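Local atomic coordinates of SufC protein (Thermus thermophilus, PDB entry 2D2E), a protein that binds and hydrolyses ATP as a cytoplasmic ABC-type ATPase of the Suf system, which probably serves iron-sulfur cluster assembly. Residues E148-E153 / L167-S172; L232-E235 / E240-K243; D8-I13 / I18-N23. All blocks are in the same frame, centred on the assembly; numbering follows the deposited sequence. Where two conformers were deposited one is given.

Interaction 1 (E148-E153 / L167-S172); sequences EKKRNE and LDETDS
Two carboxylates grip Lys150 NZ, Glu169 OE2 at 2.6 Å and Asp171 OD1 at 2.9 Å from it, a three-residue salt-bridge network. The two acids present themselves differently: Lys150 NZ lies above the carboxylate plane of Glu169, 36° out of it, whereas Asp171 OD1 receives it on its syn lone pair. A bend at chi2 (-74°) leads the Lys150 chain off its helix, and the straight run beyond carries it past Glu169, which points the other way. On that path Lys150 CE passes 3.3 Å from Ser172 OG. Shortened to an alanine, this position would probably leave the carboxylates of Glu169 and Asp171 without the cation they share. Helix 148-160 begins at the last residue of an SGGE sequence that fits the ABC signature motif, while the segment 167-172 reads as the end of a Walker B strand running toward the D-loop, which would make the lysine a link between two motifs of the ATPase core. Asp168 OD2 closes an Asx turn by accepting from Thr170 N at 3.0 Å, and it also accepts from Thr170 OG1 at 2.8 Å. The other oxygen, Asp168 OD1, bonds Ser43 OG of the P-loop, a residue seen to bind magnesium, and Thr170 OG1 is bonded to Lys42 NZ.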
loop_
_atom_site.group_PDB
_atom_site.type_symbol
_atom_site.label_atom_id
_atom_site.label_comp_id
_atom_site.label_asym_id
_atom_site.label_seq_id
_atom_site.Cartn_x
_atom_site.Cartn_y
_atom_site.Cartn_z
ATOM N N GLU A 148 -15.066 -1.184 -6.406
ATOM C CA GLU A 148 -14.638 -1.785 -7.651
ATOM C C GLU A 148 -13.200 -1.475 -8.038
ATOM O O GLU A 148 -12.497 -2.337 -8.552
ATOM C CB GLU A 148 -15.586 -1.366 -8.775
ATOM N N LYS A 149 -12.763 -0.239 -7.821
ATOM C CA LYS A 149 -11.388 0.126 -8.163
ATOM C C LYS A 149 -10.459 -0.643 -7.211
ATOM O O LYS A 149 -9.368 -1.106 -7.610
ATOM C CB LYS A 149 -11.172 1.631 -8.013
ATOM N N LYS A 150 -10.909 -0.818 -5.970
ATOM C CA LYS A 150 -10.112 -1.554 -4.981
ATOM C C LYS A 150 -9.943 -3.020 -5.387
ATOM O O LYS A 150 -8.855 -3.581 -5.242
ATOM C CB LYS A 150 -10.768 -1.477 -3.597
ATOM C CG LYS A 150 -10.784 -0.074 -2.950
ATOM C CD LYS A 150 -9.403 0.375 -2.429
ATOM C CE LYS A 150 -9.515 1.742 -1.743
ATOM N NZ LYS A 150 -8.222 2.285 -1.259
ATOM N N ARG A 151 -11.016 -3.652 -5.873
ATOM C CA ARG A 151 -10.928 -5.053 -6.291
ATOM C C ARG A 151 -9.893 -5.236 -7.388
ATOM O O ARG A 151 -9.134 -6.198 -7.378
ATOM C CB ARG A 151 -12.275 -5.565 -6.800
ATOM C CG ARG A 151 -13.275 -5.888 -5.708
ATOM C CD ARG A 151 -14.423 -6.752 -6.240
ATOM N NE ARG A 151 -13.968 -8.083 -6.653
ATOM C CZ ARG A 151 -14.778 -9.084 -7.001
ATOM N NH1 ARG A 151 -16.094 -8.914 -6.992
ATOM N NH2 ARG A 151 -14.275 -10.258 -7.356
ATOM N N ASN A 152 -9.886 -4.316 -8.353
ATOM C CA ASN A 152 -8.940 -4.374 -9.455
ATOM C C ASN A 152 -7.510 -4.219 -8.954
ATOM O O ASN A 152 -6.602 -4.881 -9.444
ATOM C CB ASN A 152 -9.238 -3.270 -10.475
ATOM C CG ASN A 152 -8.329 -3.341 -11.688
ATOM O OD1 ASN A 152 -7.101 -3.263 -11.574
ATOM N ND2 ASN A 152 -8.932 -3.491 -12.863
ATOM N N GLU A 153 -7.303 -3.328 -7.989
ATOM C CA GLU A 153 -5.963 -3.120 -7.446
ATOM C C GLU A 153 -5.483 -4.351 -6.675
ATOM O O GLU A 153 -4.296 -4.676 -6.696
ATOM C CB GLU A 153 -5.933 -1.902 -6.516
ATOM C CG GLU A 153 -6.289 -0.587 -7.191
ATOM C CD GLU A 153 -6.096 0.606 -6.278
ATOM O OE1 GLU A 153 -6.321 0.469 -5.056
ATOM O OE2 GLU A 153 -5.730 1.685 -6.788
ATOM N N LEU A 167 -0.368 0.451 1.228
ATOM C CA LEU A 167 -1.785 0.591 0.875
ATOM C C LEU A 167 -2.488 1.607 1.729
ATOM O O LEU A 167 -2.713 1.372 2.920
ATOM C CB LEU A 167 -2.474 -0.755 1.037
ATOM C CG LEU A 167 -1.731 -1.828 0.241
ATOM C CD1 LEU A 167 -2.393 -3.168 0.506
ATOM C CD2 LEU A 167 -1.744 -1.488 -1.244
ATOM N N ASP A 168 -2.860 2.729 1.123
ATOM C CA ASP A 168 -3.522 3.772 1.912
ATOM C C ASP A 168 -5.037 3.595 1.746
ATOM O O ASP A 168 -5.578 3.805 0.648
ATOM C CB ASP A 168 -3.044 5.145 1.439
ATOM C CG ASP A 168 -3.546 6.286 2.328
ATOM O OD1 ASP A 168 -2.978 7.399 2.263
ATOM O OD2 ASP A 168 -4.517 6.068 3.081
ATOM N N GLU A 169 -5.700 3.183 2.836
ATOM C CA GLU A 169 -7.123 2.913 2.809
ATOM C C GLU A 169 -7.933 3.987 3.501
ATOM O O GLU A 169 -9.092 3.756 3.860
ATOM C CB GLU A 169 -7.417 1.542 3.431
ATOM C CG GLU A 169 -6.561 0.405 2.798
ATOM C CD GLU A 169 -6.625 0.418 1.276
ATOM O OE1 GLU A 169 -5.584 0.257 0.615
ATOM O OE2 GLU A 169 -7.727 0.599 0.721
ATOM N N THR A 170 -7.314 5.151 3.696
ATOM C CA THR A 170 -8.028 6.266 4.315
ATOM C C THR A 170 -9.230 6.612 3.452
ATOM O O THR A 170 -10.290 6.936 3.975
ATOM C CB THR A 170 -7.140 7.512 4.412
ATOM O OG1 THR A 170 -5.972 7.197 5.193
ATOM C CG2 THR A 170 -7.886 8.668 5.077
ATOM N N ASP A 171 -9.077 6.538 2.135
ATOM C CA ASP A 171 -10.191 6.907 1.265
ATOM C C ASP A 171 -11.379 5.943 1.306
ATOM O O ASP A 171 -12.446 6.251 0.766
ATOM C CB ASP A 171 -9.671 7.116 -0.166
ATOM C CG ASP A 171 -9.180 5.830 -0.816
ATOM O OD1 ASP A 171 -8.896 4.843 -0.108
ATOM O OD2 ASP A 171 -9.066 5.825 -2.059
ATOM N N SER A 172 -11.219 4.794 1.969
ATOM C CA SER A 172 -12.334 3.850 2.111
ATOM C C SER A 172 -13.192 4.142 3.344
ATOM O O SER A 172 -14.327 3.672 3.441
ATOM C CB SER A 172 -11.832 2.403 2.195
ATOM O OG SER A 172 -11.359 1.980 0.927
#

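Interaction 2 (L232-E235 / E240-K243); sequences LELE and EWLK
Chi1 of 156° at Trp241 and of -167° at Glu233 places each CG roughly opposite the backbone N, and the two side chains then meet at about a right angle. Glu233 CG lies over one face of the indole, 3.9 Å from the centroid of the six-membered ring, which is the geometry of a CH-pi contact. Beyond it the chain is extended and the acid continues over the benzo side, with Glu233 CD 3.5 Å from Trp241 CZ2 and the carboxylate and ring planes only 24° apart. The acid end is held by a salt bridge from Glu233 OE1 to Lys237, whose ammonium also makes a cation-pi contact with Trp241. These residues join helix 228-237 to helix 239-244, consecutive helices at the C-terminal end of the ABC ATPase domain; only a short link separates them, and Leu234 and Leu242 have the closest CA atoms of the two segments, 7.0 Å apart. Deeper in, Leu234 CD2 rests 3.8 Å from Leu242 CB, and the same methyl is 3.8 Å from Leu242 CD2. It approaches Trp241 more loosely, 4.3 Å from CE3. Both leucines also touch Val216, so this apolar layer packs against strand 213-218, with Met218 of that strand next to Leu242.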
loop_
_atom_site.group_PDB
_atom_site.type_symbol
_atom_site.label_atom_id
_atom_site.label_comp_id
_atom_site.label_asym_id
_atom_site.label_seq_id
_atom_site.Cartn_x
_atom_site.Cartn_y
_atom_site.Cartn_z
ATOM N N LEU A 232 -6.323 -0.344 18.971
ATOM C CA LEU A 232 -7.585 -0.526 19.673
ATOM C C LEU A 232 -7.855 0.603 20.656
ATOM O O LEU A 232 -8.965 1.156 20.704
ATOM C CB LEU A 232 -7.581 -1.871 20.415
ATOM C CG LEU A 232 -7.544 -3.079 19.465
ATOM C CD1 LEU A 232 -7.067 -4.343 20.183
ATOM C CD2 LEU A 232 -8.926 -3.277 18.879
ATOM N N GLU A 233 -6.845 0.955 21.439
ATOM C CA GLU A 233 -7.030 2.011 22.420
ATOM C C GLU A 233 -7.264 3.349 21.726
ATOM O O GLU A 233 -8.063 4.151 22.177
ATOM C CB GLU A 233 -5.840 2.082 23.381
ATOM C CG GLU A 233 -6.164 2.965 24.594
ATOM C CD GLU A 233 -5.259 2.729 25.787
ATOM O OE1 GLU A 233 -5.609 3.225 26.884
ATOM O OE2 GLU A 233 -4.210 2.060 25.636
ATOM N N LEU A 234 -6.583 3.576 20.602
ATOM C CA LEU A 234 -6.786 4.805 19.837
ATOM C C LEU A 234 -8.219 4.877 19.333
ATOM O O LEU A 234 -8.832 5.947 19.329
ATOM C CB LEU A 234 -5.860 4.855 18.616
ATOM C CG LEU A 234 -4.578 5.672 18.707
ATOM C CD1 LEU A 234 -3.785 5.468 17.414
ATOM C CD2 LEU A 234 -4.911 7.149 18.895
ATOM N N GLU A 235 -8.770 3.749 18.892
ATOM C CA GLU A 235 -10.135 3.776 18.410
ATOM C C GLU A 235 -11.113 4.067 19.559
ATOM O O GLU A 235 -12.070 4.826 19.398
ATOM C CB GLU A 235 -10.485 2.453 17.733
ATOM C CG GLU A 235 -11.725 2.528 16.856
ATOM C CD GLU A 235 -11.658 3.606 15.774
ATOM O OE1 GLU A 235 -10.551 3.951 15.236
ATOM O OE2 GLU A 235 -12.732 4.124 15.420
ATOM N N GLU A 240 -6.798 12.626 20.286
ATOM C CA GLU A 240 -6.456 13.644 21.281
ATOM C C GLU A 240 -5.893 13.004 22.531
ATOM O O GLU A 240 -5.000 13.556 23.173
ATOM C CB GLU A 240 -7.678 14.493 21.638
ATOM C CG GLU A 240 -8.191 15.312 20.468
ATOM C CD GLU A 240 -7.139 16.265 19.929
ATOM O OE1 GLU A 240 -7.197 16.602 18.723
ATOM O OE2 GLU A 240 -6.258 16.684 20.714
ATOM N N TRP A 241 -6.426 11.840 22.880
ATOM C CA TRP A 241 -5.949 11.117 24.047
ATOM C C TRP A 241 -4.473 10.785 23.888
ATOM O O TRP A 241 -3.671 11.014 24.796
ATOM C CB TRP A 241 -6.735 9.819 24.240
ATOM C CG TRP A 241 -5.967 8.787 25.009
ATOM C CD1 TRP A 241 -5.710 8.784 26.350
ATOM C CD2 TRP A 241 -5.274 7.652 24.466
ATOM N NE1 TRP A 241 -4.900 7.722 26.678
ATOM C CE2 TRP A 241 -4.617 7.010 25.539
ATOM C CE3 TRP A 241 -5.146 7.115 23.174
ATOM C CZ2 TRP A 241 -3.836 5.862 25.366
ATOM C CZ3 TRP A 241 -4.371 5.971 22.996
ATOM C CH2 TRP A 241 -3.726 5.354 24.092
ATOM N N LEU A 242 -4.110 10.236 22.731
ATOM C CA LEU A 242 -2.725 9.869 22.486
ATOM C C LEU A 242 -1.785 11.067 22.436
ATOM O O LEU A 242 -0.654 10.992 22.925
ATOM C CB LEU A 242 -2.605 9.062 21.189
ATOM C CG LEU A 242 -1.195 8.563 20.852
ATOM C CD1 LEU A 242 -0.676 7.612 21.923
ATOM C CD2 LEU A 242 -1.249 7.854 19.505
ATOM N N LYS A 243 -2.246 12.167 21.853
ATOM C CA LYS A 243 -1.418 13.360 21.766
ATOM C C LYS A 243 -0.949 13.741 23.168
ATOM O O LYS A 243 0.207 14.118 23.358
ATOM C CB LYS A 243 -2.204 14.523 21.144
ATOM C CG LYS A 243 -1.432 15.841 21.107
ATOM C CD LYS A 243 -2.343 17.044 20.877
ATOM C CE LYS A 243 -2.889 17.088 19.463
ATOM N NZ LYS A 243 -3.624 18.367 19.206
#

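Interaction 3 (D8-I13 / I18-N23); sequences DLWASI and ILKGVN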
loop_
_atom_site.group_PDB
_atom_site.type_symbol
_atom_site.label_atom_id
_atom_site.label_comp_id
_atom_site.label_asym_id
_atom_site.label_seq_id
_atom_site.Cartn_x
_atom_site.Cartn_y
_atom_site.Cartn_z
ATOM N N ASP A 8 14.903 9.118 8.791
ATOM C CA ASP A 8 15.064 10.567 9.009
ATOM C C ASP A 8 14.543 11.376 7.831
ATOM O O ASP A 8 15.249 12.238 7.299
ATOM C CB ASP A 8 16.530 10.878 9.267
ATOM C CG ASP A 8 16.821 12.311 9.635
ATOM O OD1 ASP A 8 16.063 12.892 10.442
ATOM O OD2 ASP A 8 17.819 12.866 9.125
ATOM N N LEU A 9 13.305 11.094 7.434
ATOM C CA LEU A 9 12.732 11.758 6.279
ATOM C C LEU A 9 12.078 13.102 6.555
ATOM O O LEU A 9 11.201 13.204 7.404
ATOM C CB LEU A 9 11.707 10.828 5.610
ATOM C CG LEU A 9 11.151 11.311 4.278
ATOM C CD1 LEU A 9 12.271 11.312 3.231
ATOM C CD2 LEU A 9 10.025 10.395 3.827
ATOM N N TRP A 10 12.532 14.125 5.838
ATOM C CA TRP A 10 11.974 15.465 5.947
ATOM C C TRP A 10 11.497 15.844 4.568
ATOM O O TRP A 10 12.228 15.679 3.586
ATOM C CB TRP A 10 13.036 16.467 6.439
ATOM C CG TRP A 10 13.507 16.190 7.811
ATOM C CD1 TRP A 10 14.373 15.206 8.202
ATOM C CD2 TRP A 10 13.101 16.866 9.002
ATOM N NE1 TRP A 10 14.519 15.221 9.558
ATOM C CE2 TRP A 10 13.747 16.229 10.081
ATOM C CE3 TRP A 10 12.239 17.948 9.267
ATOM C CZ2 TRP A 10 13.575 16.637 11.405
ATOM C CZ3 TRP A 10 12.067 18.351 10.583
ATOM C CH2 TRP A 10 12.726 17.695 11.636
ATOM N N ALA A 11 10.271 16.347 4.460
ATOM C CA ALA A 11 9.740 16.696 3.155
ATOM C C ALA A 11 8.780 17.870 3.255
ATOM O O ALA A 11 8.213 18.133 4.314
ATOM C CB ALA A 11 9.023 15.494 2.548
ATOM N N SER A 12 8.629 18.581 2.148
ATOM C CA SER A 12 7.731 19.726 2.101
ATOM C C SER A 12 6.943 19.756 0.794
ATOM O O SER A 12 7.262 19.028 -0.140
ATOM C CB SER A 12 8.537 21.021 2.292
ATOM O OG SER A 12 9.797 20.950 1.656
ATOM N N ILE A 13 5.874 20.553 0.749
ATOM C CA ILE A 13 5.060 20.716 -0.458
ATOM C C ILE A 13 4.626 22.181 -0.462
ATOM O O ILE A 13 4.676 22.811 0.597
ATOM C CB ILE A 13 3.858 19.763 -0.497
ATOM C CG1 ILE A 13 3.154 19.890 -1.855
ATOM C CG2 ILE A 13 2.935 20.057 0.665
ATOM C CD1 ILE A 13 2.067 18.849 -2.090
ATOM N N ILE A 18 5.975 19.264 5.761
ATOM C CA ILE A 18 4.926 18.381 6.246
ATOM C C ILE A 18 5.476 17.155 6.972
ATOM O O ILE A 18 4.903 16.739 7.975
ATOM C CB ILE A 18 3.957 17.935 5.111
ATOM C CG1 ILE A 18 4.690 17.094 4.064
ATOM C CG2 ILE A 18 3.305 19.165 4.481
ATOM C CD1 ILE A 18 5.569 17.873 3.143
ATOM N N LEU A 19 6.573 16.574 6.485
ATOM C CA LEU A 19 7.170 15.423 7.181
ATOM C C LEU A 19 8.372 15.939 7.963
ATOM O O LEU A 19 9.261 16.607 7.410
ATOM C CB LEU A 19 7.588 14.306 6.226
ATOM C CG LEU A 19 6.472 13.648 5.408
ATOM C CD1 LEU A 19 7.033 12.434 4.656
ATOM C CD2 LEU A 19 5.326 13.226 6.338
ATOM N N LYS A 20 8.375 15.641 9.254
ATOM C CA LYS A 20 9.400 16.151 10.147
ATOM C C LYS A 20 10.239 15.099 10.834
ATOM O O LYS A 20 10.248 15.011 12.057
ATOM C CB LYS A 20 8.721 17.068 11.177
ATOM C CG LYS A 20 8.043 18.284 10.534
ATOM C CD LYS A 20 7.148 19.044 11.519
ATOM C CE LYS A 20 6.538 20.261 10.848
ATOM N NZ LYS A 20 5.491 20.896 11.708
ATOM N N GLY A 21 10.951 14.304 10.030
ATOM C CA GLY A 21 11.827 13.278 10.576
ATOM C C GLY A 21 11.134 11.953 10.822
ATOM O O GLY A 21 11.065 11.477 11.950
ATOM N N VAL A 22 10.624 11.374 9.743
ATOM C CA VAL A 22 9.908 10.106 9.794
ATOM C C VAL A 22 10.889 8.943 9.867
ATOM O O VAL A 22 11.809 8.862 9.066
ATOM C CB VAL A 22 9.044 9.920 8.531
ATOM C CG1 VAL A 22 8.357 8.535 8.564
ATOM C CG2 VAL A 22 7.973 11.006 8.459
ATOM N N ASN A 23 10.707 8.088 10.864
ATOM C CA ASN A 23 11.525 6.880 11.012
ATOM C C ASN A 23 10.513 5.751 11.131
ATOM O O ASN A 23 9.740 5.716 12.078
ATOM C CB ASN A 23 12.390 6.968 12.260
ATOM C CG ASN A 23 13.499 7.980 12.095
ATOM O OD1 ASN A 23 14.334 7.846 11.202
ATOM N ND2 ASN A 23 13.493 9.015 12.932
HETATM O O HOH W 1 15.397 11.375 12.514
#
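The indole of Trp10 lies flat against the backbone of the partner strand: Gly21 CA stands 3.7 Å from the centroid of its five-membered ring, a CH-pi contact, and Lys20 CA is 3.5 Å from Trp10 CE3 over the same face. Gly21 has a phi of 88° and no side chain, and this lets the ring lie directly on the backbone. The ring's rotation is fixed by Trp10 NE1, which donates to Asp8 OD1 at 2.9 Å, with the acceptor in the ring plane. Asp8 N in turn donates to Asn23 OD1 at 2.8 Å from above the carbonyl plane, and a water links Asp8 OD1 to Asn23 ND2. Further out, the antiparallel hairpin is broken by bulges. Leu9 O accepts from both Val22 N (3.0 Å) and Gly21 N (2.9 Å), a G1 bulge, whereas Ala11 O takes Leu19 N and Ile18 N in a classic bulge. The face bearing Leu9, Ala11, Leu19 and Val22 is apolar, Leu9 CD2 meeting Leu19 CD1 at 3.7 Å. It packs on helix 42-50, which starts within the P-loop, through Leu45 and Ile48, while strand 56-58 hydrogen-bonds to the other edge of strand 3-13 within the antiparallel sheet.

How the interactions relate
From the N terminus, interaction 3 closes first, as the short hairpin between strands 3-13 and 16-27. The chain then passes through strand 31-35, the P-loop and helix 42-50, and through further strands and helices, before interaction 1 closes the loop from helix 148-160 to the end of strand 164-168. Interaction 2 comes last, packing helix 239-244 against helix 228-237. The three loops lie in series, so none nests or crosses, and they never touch: centres are 23 to 25 Å apart, nearest atoms about 11 or 12 Å. Interactions 1 and 3 share the P-loop region, one reaching Lys42 and Ser43, the other packing on helix 42-50. Interaction 2 packs on strand 213-218 of the mixed sheet, the Leu234 side chain about 10 Å from that of Lys42.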